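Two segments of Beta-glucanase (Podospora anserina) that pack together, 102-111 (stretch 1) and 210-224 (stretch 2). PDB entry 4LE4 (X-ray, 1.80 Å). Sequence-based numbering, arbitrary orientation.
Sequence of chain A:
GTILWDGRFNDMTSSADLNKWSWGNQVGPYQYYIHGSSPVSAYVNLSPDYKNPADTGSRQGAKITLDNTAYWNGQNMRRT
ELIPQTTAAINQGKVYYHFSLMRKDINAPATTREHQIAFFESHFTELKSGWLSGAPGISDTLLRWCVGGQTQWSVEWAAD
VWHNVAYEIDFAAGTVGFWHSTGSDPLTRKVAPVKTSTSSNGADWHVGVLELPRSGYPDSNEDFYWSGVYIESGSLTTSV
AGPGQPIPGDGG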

ATOM      1  N   MET A 102      -8.598   1.550  -1.205  1.00  7.40           N
ATOM      2  CA  MET A 102      -9.956   2.118  -1.050  1.00  7.40           C
ATOM      3  C   MET A 102     -10.344   2.035   0.422  1.00  7.22           C
ATOM      4  O   MET A 102      -9.867   1.167   1.157  1.00  6.97           O
ATOM      5  CB  MET A 102     -10.956   1.296  -1.912  1.00  9.66           C
ATOM      6  CG  MET A 102     -12.459   1.651  -1.817  1.00 10.86           C
ATOM      7  SD  MET A 102     -13.276   0.801  -0.409  1.00 11.92           S
ATOM      8  CE  MET A 102     -13.482  -0.908  -1.086  1.00  9.53           C
ATOM      9  N   ARG A 103     -11.144   2.992   0.886  1.00  7.25           N
ATOM     10  CA  ARG A 103     -11.648   2.905   2.252  1.00  9.02           C
ATOM     11  C   ARG A 103     -13.185   3.008   2.095  1.00  9.22           C
ATOM     12  O   ARG A 103     -13.693   3.510   1.091  1.00  9.44           O
ATOM     13  CB  ARG A 103     -11.208   4.098   3.106  1.00  7.68           C
ATOM     14  CG  ARG A 103     -11.972   5.360   2.741  1.00 10.04           C
ATOM     15  CD  ARG A 103     -11.606   6.529   3.692  1.00 12.69           C
ATOM     16  NE  ARG A 103     -12.362   7.734   3.351  1.00 12.55           N
ATOM     17  CZ  ARG A 103     -13.617   7.981   3.736  1.00 11.87           C
ATOM     18  NH1 ARG A 103     -14.293   7.111   4.484  1.00 12.36           N
ATOM     19  NH2 ARG A 103     -14.195   9.117   3.370  1.00 12.01           N
ATOM     20  N   LYS A 104     -13.901   2.529   3.102  1.00 10.23           N
ATOM     21  CA  LYS A 104     -15.363   2.630   3.137  1.00 12.95           C
ATOM     22  C   LYS A 104     -15.710   3.581   4.310  1.00 14.81           C
ATOM     23  O   LYS A 104     -14.825   4.062   5.017  1.00 12.71           O
ATOM     24  CB  LYS A 104     -15.969   1.241   3.417  1.00 13.16           C
ATOM     25  CG  LYS A 104     -15.753   0.231   2.299  1.00 15.06           C
ATOM     26  CD  LYS A 104     -16.402  -1.143   2.654  1.00 15.61           C
ATOM     27  CE  LYS A 104     -16.197  -2.198   1.566  1.00 19.01           C
ATOM     28  NZ  LYS A 104     -16.910  -1.869   0.291  1.00 23.21           N
ATOM     29  N   ASP A 105     -16.996   3.848   4.524  1.00 15.42           N
ATOM     30  CA  ASP A 105     -17.364   4.673   5.660  1.00 17.04           C
ATOM     31  C   ASP A 105     -17.447   3.793   6.928  1.00 17.27           C
ATOM     32  O   ASP A 105     -17.349   4.298   8.039  1.00 18.23           O
ATOM     33  CB  ASP A 105     -18.702   5.379   5.399  1.00 18.66           C
ATOM     34  CG  ASP A 105     -18.531   6.652   4.600  1.00 19.65           C
ATOM     35  OD1 ASP A 105     -17.473   7.322   4.753  1.00 21.98           O
ATOM     36  OD2 ASP A 105     -19.458   6.998   3.835  1.00 21.35           O
ATOM     37  N   ILE A 106     -17.625   2.479   6.767  1.00 16.15           N
ATOM     38  CA  ILE A 106     -17.672   1.578   7.928  1.00 16.06           C
ATOM     39  C   ILE A 106     -16.215   1.274   8.277  1.00 15.65           C
ATOM     40  O   ILE A 106     -15.408   0.968   7.384  1.00 14.43           O
ATOM     41  CB  ILE A 106     -18.393   0.244   7.616  1.00 18.22           C
ATOM     42  CG1 ILE A 106     -19.897   0.487   7.439  1.00 22.27           C
ATOM     43  CG2 ILE A 106     -18.153  -0.756   8.740  1.00 21.35           C
ATOM     44  CD1 ILE A 106     -20.596   0.985   8.686  1.00 22.57           C
ATOM     45  N   ASN A 107     -15.882   1.381   9.555  1.00 13.69           N
ATOM     46  CA  ASN A 107     -14.512   1.163  10.011  1.00 13.33           C
ATOM     47  C   ASN A 107     -13.560   2.033   9.172  1.00 14.49           C
ATOM     48  O   ASN A 107     -12.500   1.578   8.735  1.00 12.50           O
ATOM     49  CB  ASN A 107     -14.127  -0.309   9.883  1.00 12.41           C
ATOM     50  CG  ASN A 107     -14.939  -1.176  10.789  1.00 15.44           C
ATOM     51  OD1 ASN A 107     -15.446  -0.698  11.798  1.00 19.26           O
ATOM     52  ND2 ASN A 107     -15.059  -2.448  10.463  1.00 18.22           N
ATOM     53  N   ALA A 108     -13.959   3.279   8.947  1.00 15.43           N
ATOM     54  CA  ALA A 108     -13.116   4.181   8.172  1.00 16.53           C
ATOM     55  C   ALA A 108     -11.881   4.585   8.968  1.00 16.18           C
ATOM     56  O   ALA A 108     -11.926   4.700  10.186  1.00 17.09           O
ATOM     57  CB  ALA A 108     -13.905   5.423   7.795  1.00 17.13           C
ATOM     58  N   PRO A 109     -10.753   4.815   8.286  1.00 16.00           N
ATOM     59  CA  PRO A 109      -9.559   5.219   9.042  1.00 16.26           C
ATOM     60  C   PRO A 109      -9.850   6.540   9.776  1.00 15.96           C
ATOM     61  O   PRO A 109     -10.539   7.426   9.248  1.00 14.26           O
ATOM     62  CB  PRO A 109      -8.482   5.372   7.952  1.00 17.85           C
ATOM     63  CG  PRO A 109      -9.248   5.542   6.693  1.00 19.17           C
ATOM     64  CD  PRO A 109     -10.424   4.587   6.873  1.00 16.10           C
ATOM     65  N   ALA A 110      -9.339   6.650  10.993  1.00 15.44           N
ATOM     66  CA  ALA A 110      -9.547   7.843  11.822  1.00 14.35           C
ATOM     67  C   ALA A 110      -8.859   9.062  11.186  1.00 14.49           C
ATOM     68  O   ALA A 110      -7.643   9.022  10.938  1.00 13.89           O
ATOM     69  CB  ALA A 110      -8.973   7.594  13.202  1.00 15.05           C
ATOM     70  N   THR A 111      -9.609  10.131  10.929  1.00 13.23           N
ATOM     71  CA  THR A 111      -8.993  11.312  10.322  1.00 14.34           C
ATOM     72  C   THR A 111      -8.184  12.141  11.342  1.00 15.14           C
ATOM     73  O   THR A 111      -7.474  13.067  10.961  1.00 15.41           O
ATOM     74  CB  THR A 111     -10.028  12.216   9.676  1.00 15.62           C
ATOM     75  OG1 THR A 111     -10.989  12.611  10.664  1.00 15.10           O
ATOM     76  CG2 THR A 111     -10.725  11.482   8.492  1.00 18.41           C
ATOM     77  N   LEU A 210       0.350   1.869   8.770  1.00 10.24           N
ATOM     78  CA  LEU A 210       0.911   2.175  10.074  1.00 10.67           C
ATOM     79  C   LEU A 210       0.102   3.394  10.538  1.00  8.44           C
ATOM     80  O   LEU A 210      -0.113   4.317   9.765  1.00 10.22           O
ATOM     81  CB  LEU A 210       2.407   2.518   9.938  1.00  9.72           C
ATOM     82  CG  LEU A 210       3.258   2.845  11.170  1.00 12.38           C
ATOM     83  CD1 LEU A 210       4.729   2.731  10.852  1.00 13.62           C
ATOM     84  CD2 LEU A 210       2.944   4.260  11.603  1.00 11.99           C
ATOM     85  N   GLU A 211      -0.387   3.382  11.781  1.00  7.74           N
ATOM     86  CA  GLU A 211      -1.156   4.524  12.280  1.00 10.40           C
ATOM     87  C   GLU A 211      -0.519   5.040  13.572  1.00 11.51           C
ATOM     88  O   GLU A 211      -0.314   4.277  14.513  1.00 12.47           O
ATOM     89  CB  GLU A 211      -2.612   4.126  12.580  1.00 10.84           C
ATOM     90  CG  GLU A 211      -3.495   5.253  13.178  1.00  8.70           C
ATOM     91  CD  GLU A 211      -4.931   4.799  13.468  1.00 10.32           C
ATOM     92  OE1 GLU A 211      -5.125   3.676  13.963  1.00 13.30           O
ATOM     93  OE2 GLU A 211      -5.872   5.556  13.191  1.00 10.04           O
ATOM     94  N   LEU A 212      -0.206   6.327  13.624  1.00 13.50           N
ATOM     95  CA  LEU A 212       0.398   6.882  14.839  1.00 12.35           C
ATOM     96  C   LEU A 212      -0.658   7.177  15.891  1.00 13.00           C
ATOM     97  O   LEU A 212      -1.806   7.431  15.564  1.00 14.67           O
ATOM     98  CB  LEU A 212       1.118   8.195  14.534  1.00 15.42           C
ATOM     99  CG  LEU A 212       2.315   8.210  13.574  1.00 16.91           C
ATOM    100  CD1 LEU A 212       1.873   7.837  12.179  1.00 20.59           C
ATOM    101  CD2 LEU A 212       2.903   9.630  13.540  1.00 19.77           C
ATOM    102  N   PRO A 213      -0.289   7.125  17.175  1.00 13.17           N
ATOM    103  CA  PRO A 213      -1.276   7.433  18.215  1.00 13.31           C
ATOM    104  C   PRO A 213      -1.402   8.958  18.268  1.00 14.62           C
ATOM    105  O   PRO A 213      -0.568   9.675  17.714  1.00 14.34           O
ATOM    106  CB  PRO A 213      -0.622   6.897  19.482  1.00 12.81           C
ATOM    107  CG  PRO A 213       0.836   7.209  19.242  1.00 14.34           C
ATOM    108  CD  PRO A 213       1.023   6.784  17.766  1.00 13.05           C
ATOM    109  N   ARG A 214      -2.477   9.446  18.871  1.00 14.96           N
ATOM    110  CA  ARG A 214      -2.662  10.880  19.075  1.00 15.08           C
ATOM    111  C   ARG A 214      -3.438  10.983  20.370  1.00 15.75           C
ATOM    112  O   ARG A 214      -4.455  10.316  20.570  1.00 13.46           O
ATOM    113  CB  ARG A 214      -3.455  11.578  17.975  1.00 15.01           C
ATOM    114  CG  ARG A 214      -3.631  13.096  18.291  1.00 15.78           C
ATOM    115  CD  ARG A 214      -4.372  13.899  17.204  1.00 15.97           C
ATOM    116  NE  ARG A 214      -3.588  14.026  15.968  1.00 17.49           N
ATOM    117  CZ  ARG A 214      -2.592  14.889  15.794  1.00 19.58           C
ATOM    118  NH1 ARG A 214      -2.259  15.725  16.779  1.00 18.50           N
ATOM    119  NH2 ARG A 214      -1.902  14.892  14.649  1.00 16.88           N
ATOM    120  N   SER A 215      -2.912  11.810  21.260  1.00 15.62           N
ATOM    121  CA  SER A 215      -3.510  12.014  22.563  1.00 16.53           C
ATOM    122  C   SER A 215      -5.022  12.242  22.524  1.00 16.25           C
ATOM    123  O   SER A 215      -5.521  13.104  21.802  1.00 15.08           O
ATOM    124  CB  SER A 215      -2.812  13.196  23.239  1.00 16.65           C
ATOM    125  OG  SER A 215      -3.327  13.358  24.534  1.00 22.13           O
ATOM    126  N   GLY A 216      -5.740  11.440  23.298  1.00 17.50           N
ATOM    127  CA  GLY A 216      -7.182  11.565  23.373  1.00 20.18           C
ATOM    128  C   GLY A 216      -7.960  10.865  22.269  1.00 21.90           C
ATOM    129  O   GLY A 216      -9.153  11.136  22.101  1.00 22.52           O
ATOM    130  N   TYR A 217      -7.308   9.984  21.502  1.00 21.17           N
ATOM    131  CA  TYR A 217      -8.019   9.281  20.433  1.00 19.59           C
ATOM    132  C   TYR A 217      -7.816   7.781  20.584  1.00 20.52           C
ATOM    133  O   TYR A 217      -6.759   7.230  20.250  1.00 20.17           O
ATOM    134  CB  TYR A 217      -7.573   9.820  19.047  1.00 19.21           C
ATOM    135  CG  TYR A 217      -7.965  11.272  18.871  1.00 17.69           C
ATOM    136  CD1 TYR A 217      -9.302  11.635  18.649  1.00 17.57           C
ATOM    137  CD2 TYR A 217      -7.033  12.285  19.050  1.00 16.17           C
ATOM    138  CE1 TYR A 217      -9.694  12.967  18.625  1.00 17.82           C
ATOM    139  CE2 TYR A 217      -7.411  13.633  19.025  1.00 18.43           C
ATOM    140  CZ  TYR A 217      -8.750  13.964  18.817  1.00 17.08           C
ATOM    141  OH  TYR A 217      -9.139  15.287  18.837  1.00 18.66           O
ATOM    142  N   PRO A 218      -8.858   7.084  21.085  1.00 22.40           N
ATOM    143  CA  PRO A 218      -8.813   5.642  21.302  1.00 21.68           C
ATOM    144  C   PRO A 218      -8.891   4.867  20.009  1.00 21.57           C
ATOM    145  O   PRO A 218      -9.402   5.384  19.011  1.00 21.75           O
ATOM    146  CB  PRO A 218     -10.039   5.401  22.173  1.00 23.24           C
ATOM    147  CG  PRO A 218     -11.033   6.299  21.528  1.00 22.46           C
ATOM    148  CD  PRO A 218     -10.245   7.579  21.249  1.00 22.30           C
ATOM    149  N   ASP A 219      -8.374   3.636  20.039  1.00 19.65           N
ATOM    150  CA  ASP A 219      -8.416   2.754  18.890  1.00 20.63           C
ATOM    151  C   ASP A 219      -9.844   2.303  18.583  1.00 21.39           C
ATOM    152  O   ASP A 219     -10.647   2.054  19.493  1.00 22.25           O
ATOM    153  CB  ASP A 219      -7.583   1.474  19.126  1.00 17.35           C
ATOM    154  CG  ASP A 219      -6.100   1.744  19.230  1.00 19.58           C
ATOM    155  OD1 ASP A 219      -5.654   2.787  18.705  1.00 18.60           O
ATOM    156  OD2 ASP A 219      -5.379   0.910  19.831  1.00 19.01           O
ATOM    157  N   SER A 220     -10.152   2.234  17.295  1.00 20.79           N
ATOM    158  CA  SER A 220     -11.408   1.710  16.807  1.00 20.84           C
ATOM    159  C   SER A 220     -10.948   0.934  15.569  1.00 19.93           C
ATOM    160  O   SER A 220      -9.896   1.232  14.986  1.00 16.87           O
ATOM    161  CB  SER A 220     -12.386   2.816  16.404  1.00 23.99           C
ATOM    162  OG  SER A 220     -11.859   3.642  15.376  1.00 28.99           O
ATOM    163  N   ASN A 221     -11.720  -0.059  15.168  1.00 17.63           N
ATOM    164  CA  ASN A 221     -11.337  -0.845  14.014  1.00 15.70           C
ATOM    165  C   ASN A 221     -11.307   0.010  12.763  1.00 14.01           C
ATOM    166  O   ASN A 221     -12.194   0.829  12.529  1.00 10.32           O
ATOM    167  CB  ASN A 221     -12.295  -2.021  13.851  1.00 17.97           C
ATOM    168  CG  ASN A 221     -12.033  -3.125  14.868  1.00 20.25           C
ATOM    169  OD1 ASN A 221     -11.373  -2.907  15.874  1.00 18.39           O
ATOM    170  ND2 ASN A 221     -12.558  -4.315  14.604  1.00 23.69           N
ATOM    171  N   GLU A 222     -10.260  -0.197  11.968  1.00 11.30           N
ATOM    172  CA  GLU A 222     -10.060   0.530  10.719  1.00 12.10           C
ATOM    173  C   GLU A 222      -9.743  -0.476   9.630  1.00 10.29           C
ATOM    174  O   GLU A 222      -8.845  -1.306   9.796  1.00 10.87           O
ATOM    175  CB  GLU A 222      -8.909   1.517  10.869  1.00 13.20           C
ATOM    176  CG  GLU A 222      -9.240   2.622  11.859  1.00 16.38           C
ATOM    177  CD  GLU A 222      -8.113   3.617  12.044  1.00 18.77           C
ATOM    178  OE1 GLU A 222      -7.286   3.729  11.121  1.00 20.87           O
ATOM    179  OE2 GLU A 222      -8.063   4.287  13.103  1.00 16.77           O
ATOM    180  N   ASP A 223     -10.490  -0.393   8.537  1.00 10.11           N
ATOM    181  CA  ASP A 223     -10.334  -1.308   7.407  1.00 11.48           C
ATOM    182  C   ASP A 223      -9.822  -0.578   6.159  1.00 10.46           C
ATOM    183  O   ASP A 223     -10.327   0.485   5.804  1.00 12.22           O
ATOM    184  CB  ASP A 223     -11.677  -1.962   7.044  1.00 11.45           C
ATOM    185  CG  ASP A 223     -12.211  -2.921   8.134  1.00 13.35           C
ATOM    186  OD1 ASP A 223     -11.398  -3.568   8.841  1.00 12.76           O
ATOM    187  OD2 ASP A 223     -13.462  -3.054   8.260  1.00 15.84           O
ATOM    188  N   PHE A 224      -8.859  -1.193   5.472  1.00 10.94           N
ATOM    189  CA  PHE A 224      -8.281  -0.643   4.239  1.00 11.80           C
ATOM    190  C   PHE A 224      -8.356  -1.755   3.196  1.00  9.24           C
ATOM    191  O   PHE A 224      -7.999  -2.878   3.481  1.00 12.61           O
ATOM    192  CB  PHE A 224      -6.825  -0.249   4.484  1.00 11.12           C
ATOM    193  CG  PHE A 224      -6.643   0.718   5.635  1.00 11.53           C
ATOM    194  CD1 PHE A 224      -6.678   0.272   6.946  1.00 11.84           C
ATOM    195  CD2 PHE A 224      -6.451   2.078   5.389  1.00 13.74           C
ATOM    196  CE1 PHE A 224      -6.524   1.165   8.022  1.00 14.48           C
ATOM    197  CE2 PHE A 224      -6.296   2.983   6.449  1.00 13.64           C
ATOM    198  CZ  PHE A 224      -6.332   2.537   7.754  1.00 14.17           C
TER
HETATM  199  O   HOH W   1     -12.875   1.245   5.547  1.00 11.18           O
HETATM  200  O   HOH W   2     -15.157  -1.700   6.358  1.00 13.50           O
HETATM  201  O   HOH W   3     -14.997   1.367  13.734  1.00 26.08           O
HETATM  202  O   HOH W   4     -14.967  -5.034  12.559  1.00 44.29           O
HETATM  203  O   HOH W   5     -13.057   3.589  12.330  1.00 22.29           O

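Stretch 2 first meets stretch 1 at Glu211, at the end of the strand 210-211. Its CA-to-CB bond points toward stretch 1, and the extended side chain (chi1 and chi2 both t) brings Glu211 OE2 to 3.7 Å from Ala110 CB. Glu211 OE2 also lies 2.5 Å from Glu222 OE2, a separation so short that one of the two acid groups probably holds a proton. The intervening loop, which includes the type II turn from Arg214 to Tyr217, makes no direct contact with stretch 1.

Contact resumes at Asn221. Its carbonyl O lies 3.4 Å from Asn107 CA, a CA-H...O approach with an angle of 121° at the hydrogen. Water 5 lies 2.9 Å from Asn221 O and 2.7 Å from Ala108 O, within hydrogen-bonding distance of both carbonyls.

Glu222 engages by backbone and side chain. Glu222 CA sits 3.3 Å from Asn107 O, with a better-aligned angle of 145° at the hydrogen, while the carboxylate reaches Ala110: the Ala110 N to Glu222 OE2 hydrogen bond is weak, at 3.4 Å and 155°.

Asp223 supplies the strongest polar pairing. Its backbone N donates to Asn107 O (2.8 Å, 169°), and Asn107 ND2 donates to Asp223 OD2 (2.8 Å, 163°), so the two residues are joined by a backbone bond and a side-chain bond running in opposite donor directions. Asn107, at phi/psi 52/43 within the type II turn from Asp105 to Ala108, directs its CB toward stretch 2, and its ND2 reaches Asp223 OD2. Water 2 adds a bridge, donating to both Ile106 O and Asp223 OD2 at 2.9 Å.

At Phe224 the contact becomes apolar. CB points away, yet the ring end comes nearer, placing Phe224 CZ 3.6 Å from Pro109 CB in an oblique approach.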